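Local coordinates for protein bacteriophage virulence determinant (Salmonella enterica subsp. enterica serovar Typhimurium str. 14028S, PDB 6GGR) that probably acts as a zinc-dependent protease of the PipA family, an injected Salmonella effector that cleaves NF-kappaB transcription factor subunits of the host cell, at residues P13-H18 and T191-K196; C44-L49 and R76-A81; P22-L27 and D177-N182; I133-D138 and R162-Q167. One frame throughout, in Å; residues are numbered along the deposited sequence.

Contact 1 (P13-H18 and T191-K196); sequences PDLPEH and TNIILK
A His-carboxylate hydrogen bond near the N-terminus of the chain, extended by an asparagine amide, joins residues 13-18 to one flank of helix 186-197. The tight part is the buried patch formed by H18, N192 and I193. N192 ND2 donates to H18 NE2 at 3.2 Å, almost straight (170°), and lies in the plane of the imidazole; ring and amide are only 23° apart, so the two flat groups are nearly coplanar. Because NE2 accepts, the proton of H18 sits on ND1, which gives it to the syn lone pair of D14 OD1 at 2.8 Å. The same oxygen takes the backbone N of L15 at 2.6 Å, that donor coming from above the carboxylate plane, while D14 OD2 forms a salt bridge with R26. With NE2 accepting, the ring is probably neutral; the carboxylate, bonded through both oxygens, fixes its orientation, though its charge alone would tend to favour protonation. At the far end of the chain of bonds, N192 OD1 receives R162 NH1, and N192 ND2 also bonds to R205 O.

I193 packs beside this row of hydrogen bonds: its CG1 meets L15 CG at 3.8 Å and approaches the edge of the H18 ring. L15 CB lies over one ring face. The outer side is looser. P13 is exposed and contributes chiefly its carbonyl O, 3.8 Å from I193 CG2, and the bent chain of K196 carries its NZ on to S202 O. There L15 CD1, having passed N192 CB, still reaches K196 CG at 4.1 Å.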
# COMPACT_ATOMS: atom_id res chain seq x y z
N PRO B 13 -14.29 20.54 -15.05
CA PRO B 13 -14.82 20.57 -13.68
C PRO B 13 -13.77 20.20 -12.64
O PRO B 13 -12.95 19.31 -12.85
CB PRO B 13 -15.97 19.56 -13.71
CG PRO B 13 -15.88 18.86 -15.04
CD PRO B 13 -15.12 19.73 -15.95
N ASP B 14 -13.80 20.91 -11.51
CA ASP B 14 -12.89 20.67 -10.40
C ASP B 14 -13.65 20.84 -9.09
O ASP B 14 -14.81 21.26 -9.08
CB ASP B 14 -11.68 21.62 -10.46
CG ASP B 14 -10.49 21.11 -9.68
OD1 ASP B 14 -10.62 20.06 -9.01
OD2 ASP B 14 -9.43 21.75 -9.72
N LEU B 15 -12.99 20.51 -7.98
CA LEU B 15 -13.63 20.52 -6.67
C LEU B 15 -13.16 21.70 -5.83
O LEU B 15 -12.01 22.13 -5.95
CB LEU B 15 -13.34 19.23 -5.89
CG LEU B 15 -13.75 17.91 -6.54
CD1 LEU B 15 -13.75 16.82 -5.48
CD2 LEU B 15 -15.11 17.99 -7.22
N PRO B 16 -14.02 22.23 -4.95
CA PRO B 16 -13.55 23.26 -4.01
C PRO B 16 -12.38 22.78 -3.16
O PRO B 16 -11.50 23.59 -2.83
CB PRO B 16 -14.78 23.55 -3.15
CG PRO B 16 -15.94 23.04 -3.92
CD PRO B 16 -15.44 21.90 -4.74
N GLU B 17 -12.35 21.50 -2.80
CA GLU B 17 -11.24 20.95 -2.02
C GLU B 17 -9.92 20.97 -2.77
O GLU B 17 -8.88 20.72 -2.16
CB GLU B 17 -11.57 19.52 -1.58
CG GLU B 17 -12.75 19.40 -0.60
CD GLU B 17 -14.11 19.45 -1.28
OE1 GLU B 17 -14.16 19.66 -2.51
OE2 GLU B 17 -15.14 19.28 -0.58
N HIS B 18 -9.94 21.26 -4.07
CA HIS B 18 -8.73 21.31 -4.89
C HIS B 18 -8.31 22.73 -5.25
O HIS B 18 -7.14 23.08 -5.10
CB HIS B 18 -8.94 20.53 -6.19
CG HIS B 18 -9.24 19.08 -6.00
ND1 HIS B 18 -9.67 18.27 -7.02
CD2 HIS B 18 -9.17 18.30 -4.90
CE1 HIS B 18 -9.85 17.05 -6.56
NE2 HIS B 18 -9.55 17.04 -5.28
N THR B 191 -9.50 11.10 -8.98
CA THR B 191 -10.44 10.18 -8.35
C THR B 191 -11.53 10.94 -7.61
O THR B 191 -12.72 10.60 -7.73
CB THR B 191 -9.69 9.23 -7.41
OG1 THR B 191 -8.71 8.50 -8.15
CG2 THR B 191 -10.64 8.25 -6.75
N ASN B 192 -11.17 11.99 -6.87
CA ASN B 192 -12.18 12.80 -6.18
C ASN B 192 -13.21 13.34 -7.16
O ASN B 192 -14.42 13.29 -6.90
CB ASN B 192 -11.52 13.95 -5.43
CG ASN B 192 -10.80 13.51 -4.17
OD1 ASN B 192 -10.99 12.39 -3.69
ND2 ASN B 192 -9.99 14.40 -3.61
N ILE B 193 -12.75 13.88 -8.29
CA ILE B 193 -13.65 14.53 -9.25
C ILE B 193 -14.55 13.50 -9.92
O ILE B 193 -15.75 13.72 -10.07
CB ILE B 193 -12.83 15.32 -10.29
CG1 ILE B 193 -12.03 16.43 -9.61
CG2 ILE B 193 -13.76 15.90 -11.36
CD1 ILE B 193 -10.96 17.05 -10.49
N ILE B 194 -13.96 12.39 -10.36
CA ILE B 194 -14.74 11.34 -11.03
C ILE B 194 -15.84 10.84 -10.11
O ILE B 194 -17.01 10.72 -10.52
CB ILE B 194 -13.80 10.21 -11.47
CG1 ILE B 194 -12.84 10.72 -12.54
CG2 ILE B 194 -14.60 9.01 -12.00
CD1 ILE B 194 -11.68 9.78 -12.83
N LEU B 195 -15.50 10.53 -8.86
CA LEU B 195 -16.49 9.99 -7.93
C LEU B 195 -17.63 10.97 -7.69
O LEU B 195 -18.80 10.57 -7.65
CB LEU B 195 -15.82 9.62 -6.61
CG LEU B 195 -15.41 8.15 -6.46
CD1 LEU B 195 -14.43 7.74 -7.54
CD2 LEU B 195 -14.82 7.90 -5.09
N LYS B 196 -17.31 12.26 -7.52
CA LYS B 196 -18.38 13.24 -7.37
C LYS B 196 -19.22 13.33 -8.64
O LYS B 196 -20.45 13.50 -8.57
CB LYS B 196 -17.81 14.61 -7.02
CG LYS B 196 -17.31 14.73 -5.58
CD LYS B 196 -18.43 14.50 -4.57
CE LYS B 196 -17.96 14.78 -3.15
NZ LYS B 196 -18.97 14.36 -2.13

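Contact 2 (C44-L49 and R76-A81); sequences CLAEYL and RILEDA
Two steeply crossed helices of the PipA core meet here: the short helix 45-49 packs on the long helix 64-84, their local axes approaching to 9.8 Å at a signed crossing angle of 111°. The nearest CA atoms belong to L45 and L78, and these leucines carry the interface. Both start toward the other helix, with CG anti to the carbonyl carbon.

L78 is the central side chain, lying among L45, A46 and L49. Its CB stands 4.1 Å from L45 CB, while its CD1 runs on to the backbone of the short helix, 3.8 Å from A46 CA. The methyl of A46 lies to one flank of this approach, its CB 4.3 Å from L78 CD1. L49, one turn beyond L45, closes the patch with its CD2 at 4.3 Å from the same L78 CD1. In return, L45 CD1 settles on the peptide of the long helix, 3.4 Å from L78 O.

F88 and M92 of helix 86-100 extend the apolar surroundings of L78 and L45, and the backbone of L49 bonds to W107. C44, just before the short helix, forms an interchain disulfide in a structure of this protein and does not touch residues 76-81. No hydrogen bond crosses between the segments; the direct cohesion between them therefore rests on van der Waals contact of branched aliphatic chains and on exclusion of water.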
# COMPACT_ATOMS: atom_id res chain seq x y z
N CYS B 44 -17.92 -2.37 -23.26
CA CYS B 44 -16.69 -2.93 -23.82
C CYS B 44 -15.43 -2.36 -23.18
O CYS B 44 -14.32 -2.71 -23.60
CB CYS B 44 -16.64 -2.69 -25.33
SG CYS B 44 -17.93 -3.55 -26.26
N LEU B 45 -15.57 -1.49 -22.17
CA LEU B 45 -14.41 -0.85 -21.57
C LEU B 45 -13.52 -1.87 -20.87
O LEU B 45 -12.29 -1.74 -20.88
CB LEU B 45 -14.86 0.22 -20.58
CG LEU B 45 -15.70 1.37 -21.14
CD1 LEU B 45 -16.31 2.16 -20.00
CD2 LEU B 45 -14.86 2.27 -22.02
N ALA B 46 -14.12 -2.88 -20.23
CA ALA B 46 -13.33 -3.90 -19.54
C ALA B 46 -12.39 -4.61 -20.51
O ALA B 46 -11.20 -4.77 -20.24
CB ALA B 46 -14.26 -4.90 -18.86
N GLU B 47 -12.93 -5.06 -21.65
CA GLU B 47 -12.09 -5.69 -22.67
C GLU B 47 -11.01 -4.73 -23.16
O GLU B 47 -9.89 -5.15 -23.48
CB GLU B 47 -12.95 -6.17 -23.84
CG GLU B 47 -13.52 -7.58 -23.65
CD GLU B 47 -14.54 -7.94 -24.71
OE1 GLU B 47 -14.46 -7.40 -25.84
OE2 GLU B 47 -15.44 -8.75 -24.41
N TYR B 48 -11.33 -3.44 -23.24
CA TYR B 48 -10.35 -2.46 -23.71
C TYR B 48 -9.23 -2.28 -22.70
O TYR B 48 -8.09 -1.99 -23.09
CB TYR B 48 -11.03 -1.12 -23.98
CG TYR B 48 -12.11 -1.14 -25.05
CD1 TYR B 48 -12.27 -2.24 -25.89
CD2 TYR B 48 -12.96 -0.05 -25.23
CE1 TYR B 48 -13.25 -2.25 -26.87
CE2 TYR B 48 -13.94 -0.06 -26.21
CZ TYR B 48 -14.08 -1.16 -27.02
OH TYR B 48 -15.05 -1.19 -28.00
N LEU B 49 -9.51 -2.44 -21.41
CA LEU B 49 -8.51 -2.21 -20.37
C LEU B 49 -7.76 -3.48 -19.99
O LEU B 49 -6.56 -3.43 -19.71
CB LEU B 49 -9.17 -1.60 -19.13
CG LEU B 49 -8.25 -1.20 -17.97
CD1 LEU B 49 -7.52 0.10 -18.28
CD2 LEU B 49 -9.03 -1.10 -16.67
N ARG B 76 -18.70 -3.22 -14.18
CA ARG B 76 -19.79 -2.35 -13.73
C ARG B 76 -19.28 -0.95 -13.44
O ARG B 76 -19.85 0.04 -13.90
CB ARG B 76 -20.45 -2.94 -12.49
CG ARG B 76 -21.05 -4.32 -12.66
CD ARG B 76 -21.83 -4.73 -11.42
NE ARG B 76 -21.01 -4.72 -10.20
CZ ARG B 76 -20.87 -3.69 -9.38
NH1 ARG B 76 -21.50 -2.54 -9.62
NH2 ARG B 76 -20.10 -3.79 -8.31
N ILE B 77 -18.19 -0.85 -12.68
CA ILE B 77 -17.67 0.45 -12.25
C ILE B 77 -17.19 1.25 -13.46
O ILE B 77 -17.44 2.45 -13.56
CB ILE B 77 -16.56 0.24 -11.21
CG1 ILE B 77 -17.19 -0.25 -9.90
CG2 ILE B 77 -15.77 1.54 -10.97
CD1 ILE B 77 -16.19 -0.76 -8.88
N LEU B 78 -16.48 0.60 -14.38
CA LEU B 78 -16.06 1.27 -15.61
C LEU B 78 -17.27 1.79 -16.37
O LEU B 78 -17.27 2.93 -16.85
CB LEU B 78 -15.26 0.31 -16.48
CG LEU B 78 -13.86 -0.08 -16.00
CD1 LEU B 78 -13.34 -1.25 -16.81
CD2 LEU B 78 -12.91 1.10 -16.09
N GLU B 79 -18.30 0.96 -16.50
CA GLU B 79 -19.51 1.37 -17.21
C GLU B 79 -20.16 2.58 -16.55
O GLU B 79 -20.51 3.56 -17.22
CB GLU B 79 -20.48 0.19 -17.27
CG GLU B 79 -21.84 0.50 -17.85
CD GLU B 79 -22.68 -0.76 -18.06
OE1 GLU B 79 -22.40 -1.77 -17.38
OE2 GLU B 79 -23.61 -0.73 -18.89
N ASP B 80 -20.32 2.54 -15.22
CA ASP B 80 -20.93 3.66 -14.51
C ASP B 80 -20.09 4.92 -14.64
O ASP B 80 -20.62 6.02 -14.85
CB ASP B 80 -21.14 3.31 -13.04
CG ASP B 80 -22.27 2.33 -12.82
OD1 ASP B 80 -23.17 2.25 -13.69
OD2 ASP B 80 -22.26 1.64 -11.78
N ALA B 81 -18.77 4.79 -14.50
CA ALA B 81 -17.90 5.96 -14.55
C ALA B 81 -17.94 6.62 -15.92
O ALA B 81 -17.93 7.85 -16.03
CB ALA B 81 -16.47 5.56 -14.20

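Contact 3 (P22-L27 and D177-N182); sequences PSQLRL and DKEDSN
E179 opens a type II beta turn that ends at N182, and its side chain reaches from the loop after the zinc-site helix to the N-terminus of helix 24-30. Its CG is anti to the backbone N (chi1 -179°) and the chain is fully extended beyond, so the carboxylate arrives tip-first. CB starts against L25 CD1, at 3.7 Å. CG presses closer to the same methyl, at 3.4 Å, so the aliphatic stem is flanked by leucine. CD then comes within 3.4 Å of S23 OG; one oxygen takes the N-cap hydroxyl, the other the NH groups at the helix start. OE1 accepts from the S23 hydroxyl at 2.7 Å through its syn lone pair. OE2 uses its own syn lone pair for Q24 N at 2.9 Å, and takes a weak bond from L25 N at 3.3 Å.

S23 is the N-cap: its OG also receives weak bonds from L25 N and R26 N. Beside it N182 ND2 packs against S23 N at 3.2 Å, two donors not bonded to each other, while N182 OD1 accepts from the backbone N of R184 and G185; S23 N itself bonds to E189 OE1. D177, a zinc ligand in a structure of this protein, lies earlier in the same loop.

Capping groups from both segments thus satisfy the first peptide NH groups of the helix, and the partial positive charge at that end would be expected to stabilise ionised E179.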
# COMPACT_ATOMS: atom_id res chain seq x y z
N PRO B 22 -4.43 23.59 -6.38
CA PRO B 22 -4.79 22.38 -7.13
C PRO B 22 -3.53 21.66 -7.60
O PRO B 22 -2.45 22.24 -7.69
CB PRO B 22 -5.59 22.93 -8.31
CG PRO B 22 -4.96 24.25 -8.57
CD PRO B 22 -4.52 24.79 -7.22
N SER B 23 -3.70 20.38 -7.90
CA SER B 23 -2.60 19.63 -8.48
C SER B 23 -2.19 20.29 -9.79
O SER B 23 -3.03 20.65 -10.61
CB SER B 23 -3.00 18.18 -8.71
OG SER B 23 -2.02 17.49 -9.46
N GLN B 24 -0.88 20.45 -9.98
CA GLN B 24 -0.37 21.00 -11.23
C GLN B 24 -0.08 19.93 -12.28
O GLN B 24 0.01 20.25 -13.47
CB GLN B 24 0.90 21.81 -10.97
CG GLN B 24 0.67 23.09 -10.15
CD GLN B 24 -0.22 24.09 -10.87
OE1 GLN B 24 -0.20 24.20 -12.09
NE2 GLN B 24 -1.02 24.82 -10.10
N LEU B 25 0.03 18.66 -11.87
CA LEU B 25 0.28 17.58 -12.82
C LEU B 25 -1.00 17.13 -13.51
O LEU B 25 -0.99 16.84 -14.72
CB LEU B 25 0.92 16.40 -12.10
CG LEU B 25 2.37 16.60 -11.66
CD1 LEU B 25 2.75 15.60 -10.59
CD2 LEU B 25 3.31 16.49 -12.85
N ARG B 26 -2.11 17.05 -12.77
CA ARG B 26 -3.40 16.78 -13.39
C ARG B 26 -3.76 17.88 -14.38
O ARG B 26 -4.17 17.61 -15.52
CB ARG B 26 -4.48 16.65 -12.31
CG ARG B 26 -5.91 16.91 -12.80
CD ARG B 26 -6.93 16.70 -11.69
NE ARG B 26 -6.94 17.80 -10.73
CZ ARG B 26 -7.56 18.96 -10.92
NH1 ARG B 26 -8.23 19.19 -12.04
NH2 ARG B 26 -7.51 19.90 -9.98
N LEU B 27 -3.59 19.14 -13.98
CA LEU B 27 -3.99 20.26 -14.83
C LEU B 27 -3.30 20.21 -16.18
O LEU B 27 -3.86 20.68 -17.18
CB LEU B 27 -3.70 21.59 -14.13
CG LEU B 27 -4.58 21.96 -12.93
CD1 LEU B 27 -4.07 23.22 -12.26
CD2 LEU B 27 -6.04 22.13 -13.33
N ASP B 177 1.22 9.11 -7.38
CA ASP B 177 0.62 9.93 -6.33
C ASP B 177 1.60 10.99 -5.83
O ASP B 177 1.16 12.04 -5.34
CB ASP B 177 0.16 9.04 -5.18
CG ASP B 177 -1.03 8.18 -5.54
OD1 ASP B 177 -2.11 8.75 -5.81
OD2 ASP B 177 -0.89 6.94 -5.57
N LYS B 178 2.90 10.74 -5.96
CA LYS B 178 3.93 11.66 -5.48
C LYS B 178 3.94 12.92 -6.34
O LYS B 178 4.35 12.88 -7.50
CB LYS B 178 5.30 10.99 -5.51
CG LYS B 178 5.44 9.79 -4.59
CD LYS B 178 5.61 10.23 -3.14
CE LYS B 178 5.39 9.07 -2.19
NZ LYS B 178 5.58 9.48 -0.77
N GLU B 179 3.48 14.03 -5.78
CA GLU B 179 3.63 15.34 -6.41
C GLU B 179 4.26 16.29 -5.41
O GLU B 179 3.68 16.58 -4.37
CB GLU B 179 2.29 15.89 -6.90
CG GLU B 179 2.44 17.24 -7.59
CD GLU B 179 1.13 17.81 -8.09
OE1 GLU B 179 0.06 17.21 -7.84
OE2 GLU B 179 1.17 18.88 -8.73
N ASP B 180 5.47 16.75 -5.73
CA ASP B 180 6.10 17.85 -5.02
C ASP B 180 5.11 18.99 -4.77
O ASP B 180 4.50 19.52 -5.70
CB ASP B 180 7.29 18.36 -5.84
CG ASP B 180 8.44 17.38 -5.83
OD1 ASP B 180 8.43 16.46 -4.99
OD2 ASP B 180 9.35 17.54 -6.66
N SER B 181 4.98 19.37 -3.50
CA SER B 181 4.24 20.56 -3.07
C SER B 181 2.73 20.45 -3.29
O SER B 181 2.04 21.47 -3.30
CB SER B 181 4.74 21.82 -3.78
OG SER B 181 4.23 21.90 -5.10
N ASN B 182 2.20 19.24 -3.50
CA ASN B 182 0.75 19.03 -3.52
C ASN B 182 0.42 17.89 -2.57
O ASN B 182 0.99 16.79 -2.70
CB ASN B 182 0.22 18.73 -4.92
CG ASN B 182 -1.30 18.74 -4.99
OD1 ASN B 182 -1.95 17.72 -4.80
ND2 ASN B 182 -1.88 19.91 -5.26

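Contact 4 (I133-D138 and R162-Q167); sequences IALNLD and RSFIHQ. Unlike the reference sequence in segment 162-167: Q167 (reference Glu).
Strand 133-135 runs antiparallel to helix 162-167, their directions 174° apart and the axes 9.2 Å at closest approach. The helix carries an HEXXH-like zinc motif, consistent with a zinc metalloprotease: H166 is a zinc ligand in a structure of this protein, and Q167 occupies the position of the motif glutamate, which the reference sequence retains. The strand belongs to a small mixed sheet, so the contact joins sheet to probable active-site helix.

The joint is apolar and centred on L135. Its CG is anti to the carbonyl carbon (chi1 -54°), and its two methyls diverge. CD1 lies over one face of the F164 ring, 4.1 Å from the centroid and 23° off the normal, a CH-pi contact displaced toward the CD2-CE2 edge. CD2 slides past the stem of Q167 in the opposite direction, 3.8 Å from its CB. The far end of the ring, CE1 and CZ, meets the residues that follow L135: the backbone N136 O lies at the edge, near the ring plane, 3.6 Å from CE1, and L137 CD2 adds an oblique approach to CZ at 4.2 Å. V73 and I77 of helix 64-84 also pack on F164, while Q167 and H166 are touched by another protein chain in the assembly.

Beyond the strand the backbone bends through an Asx turn: N136 ND2 is held by E113 O, and N136 OD1 accepts, in its carbonyl plane and on a lone pair, from D138 N at 2.8 Å.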
# COMPACT_ATOMS: atom_id res chain seq x y z
N ILE B 133 -2.72 -4.41 -13.25
CA ILE B 133 -3.65 -3.69 -12.40
C ILE B 133 -4.13 -4.68 -11.34
O ILE B 133 -4.82 -5.65 -11.67
CB ILE B 133 -4.84 -3.11 -13.20
CG1 ILE B 133 -4.37 -1.94 -14.05
CG2 ILE B 133 -5.96 -2.67 -12.27
CD1 ILE B 133 -5.34 -1.57 -15.17
N ALA B 134 -3.77 -4.43 -10.09
CA ALA B 134 -4.10 -5.33 -8.99
C ALA B 134 -5.34 -4.81 -8.27
O ALA B 134 -5.35 -3.68 -7.78
CB ALA B 134 -2.93 -5.47 -8.02
N LEU B 135 -6.38 -5.64 -8.20
CA LEU B 135 -7.63 -5.28 -7.55
C LEU B 135 -8.11 -6.46 -6.71
O LEU B 135 -7.82 -7.62 -7.02
CB LEU B 135 -8.71 -4.89 -8.56
CG LEU B 135 -8.34 -3.79 -9.56
CD1 LEU B 135 -9.37 -3.70 -10.67
CD2 LEU B 135 -8.20 -2.44 -8.86
N ASN B 136 -8.86 -6.15 -5.65
CA ASN B 136 -9.45 -7.18 -4.81
C ASN B 136 -10.76 -6.65 -4.24
O ASN B 136 -11.03 -5.45 -4.26
CB ASN B 136 -8.51 -7.59 -3.67
CG ASN B 136 -8.29 -6.47 -2.66
OD1 ASN B 136 -9.16 -6.19 -1.84
ND2 ASN B 136 -7.13 -5.84 -2.73
N LEU B 137 -11.56 -7.58 -3.71
CA LEU B 137 -12.85 -7.26 -3.12
C LEU B 137 -12.82 -7.38 -1.60
O LEU B 137 -13.84 -7.65 -0.97
CB LEU B 137 -13.94 -8.16 -3.71
CG LEU B 137 -14.16 -7.98 -5.21
CD1 LEU B 137 -14.83 -9.21 -5.80
CD2 LEU B 137 -14.98 -6.73 -5.49
N ASP B 138 -11.64 -7.18 -1.00
CA ASP B 138 -11.52 -7.25 0.45
C ASP B 138 -12.12 -6.03 1.14
O ASP B 138 -12.38 -6.09 2.35
CB ASP B 138 -10.05 -7.40 0.85
CG ASP B 138 -9.38 -8.59 0.17
OD1 ASP B 138 -10.10 -9.50 -0.29
OD2 ASP B 138 -8.13 -8.60 0.10
N ARG B 162 -13.99 3.81 -4.98
CA ARG B 162 -12.81 4.67 -4.90
C ARG B 162 -11.54 3.89 -5.18
O ARG B 162 -10.68 4.35 -5.94
CB ARG B 162 -12.73 5.34 -3.52
CG ARG B 162 -11.56 6.32 -3.40
CD ARG B 162 -11.61 7.14 -2.12
NE ARG B 162 -12.65 8.17 -2.13
CZ ARG B 162 -12.53 9.38 -2.67
NH1 ARG B 162 -11.40 9.74 -3.27
NH2 ARG B 162 -13.53 10.24 -2.63
N SER B 163 -11.39 2.71 -4.59
CA SER B 163 -10.16 1.94 -4.78
C SER B 163 -10.00 1.53 -6.24
O SER B 163 -8.90 1.63 -6.81
CB SER B 163 -10.17 0.71 -3.88
OG SER B 163 -10.37 1.07 -2.52
N PHE B 164 -11.08 1.05 -6.86
CA PHE B 164 -11.02 0.64 -8.26
C PHE B 164 -10.68 1.83 -9.16
O PHE B 164 -9.80 1.73 -10.03
CB PHE B 164 -12.35 0.01 -8.68
CG PHE B 164 -12.43 -1.46 -8.39
CD1 PHE B 164 -12.14 -1.97 -7.13
CD2 PHE B 164 -12.83 -2.35 -9.38
CE1 PHE B 164 -12.23 -3.32 -6.88
CE2 PHE B 164 -12.92 -3.70 -9.13
CZ PHE B 164 -12.62 -4.19 -7.88
N ILE B 165 -11.36 2.95 -8.96
CA ILE B 165 -11.12 4.12 -9.81
C ILE B 165 -9.71 4.66 -9.59
O ILE B 165 -9.03 5.06 -10.55
CB ILE B 165 -12.18 5.20 -9.52
CG1 ILE B 165 -13.58 4.71 -9.93
CG2 ILE B 165 -11.84 6.51 -10.24
CD1 ILE B 165 -13.71 4.34 -11.40
N HIS B 166 -9.25 4.67 -8.34
CA HIS B 166 -7.89 5.14 -8.06
C HIS B 166 -6.86 4.33 -8.84
O HIS B 166 -5.96 4.90 -9.48
CB HIS B 166 -7.62 5.06 -6.56
CG HIS B 166 -6.29 5.63 -6.16
ND1 HIS B 166 -6.17 6.86 -5.54
CD2 HIS B 166 -5.04 5.16 -6.30
CE1 HIS B 166 -4.89 7.10 -5.31
NE2 HIS B 166 -4.18 6.09 -5.76
N GLN B 167 -6.97 3.00 -8.81
CA GLN B 167 -6.00 2.17 -9.52
C GLN B 167 -6.15 2.33 -11.02
O GLN B 167 -5.15 2.35 -11.75
CB GLN B 167 -6.16 0.71 -9.12
CG GLN B 167 -5.94 0.43 -7.64
CD GLN B 167 -4.60 0.92 -7.14
OE1 GLN B 167 -3.64 1.04 -7.90
NE2 GLN B 167 -4.53 1.23 -5.86

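Contact 4 lies nearest the centre of the chain, about 7 Å from it, and its helix ties the others together. Contact 2 backs it, with centres about 13 Å apart and I77 CG2 3.5 Å from I165 CD1. Contact 1 joins it where N192 OD1 meets R162 NH1 at 2.7 Å, probably a hydrogen bond. Contacts 1 and 3 share the salt bridge of D14 OD2 with R26 NH2, 2.7 Å. Contact 3 brings D177 to the zinc site, its OD1 3.3 Å from H166 CE1, although no zinc is bound to this chain. Contacts 2 and 3 lie on opposite sides of the chain's centre, their nearest atoms about 15 Å apart.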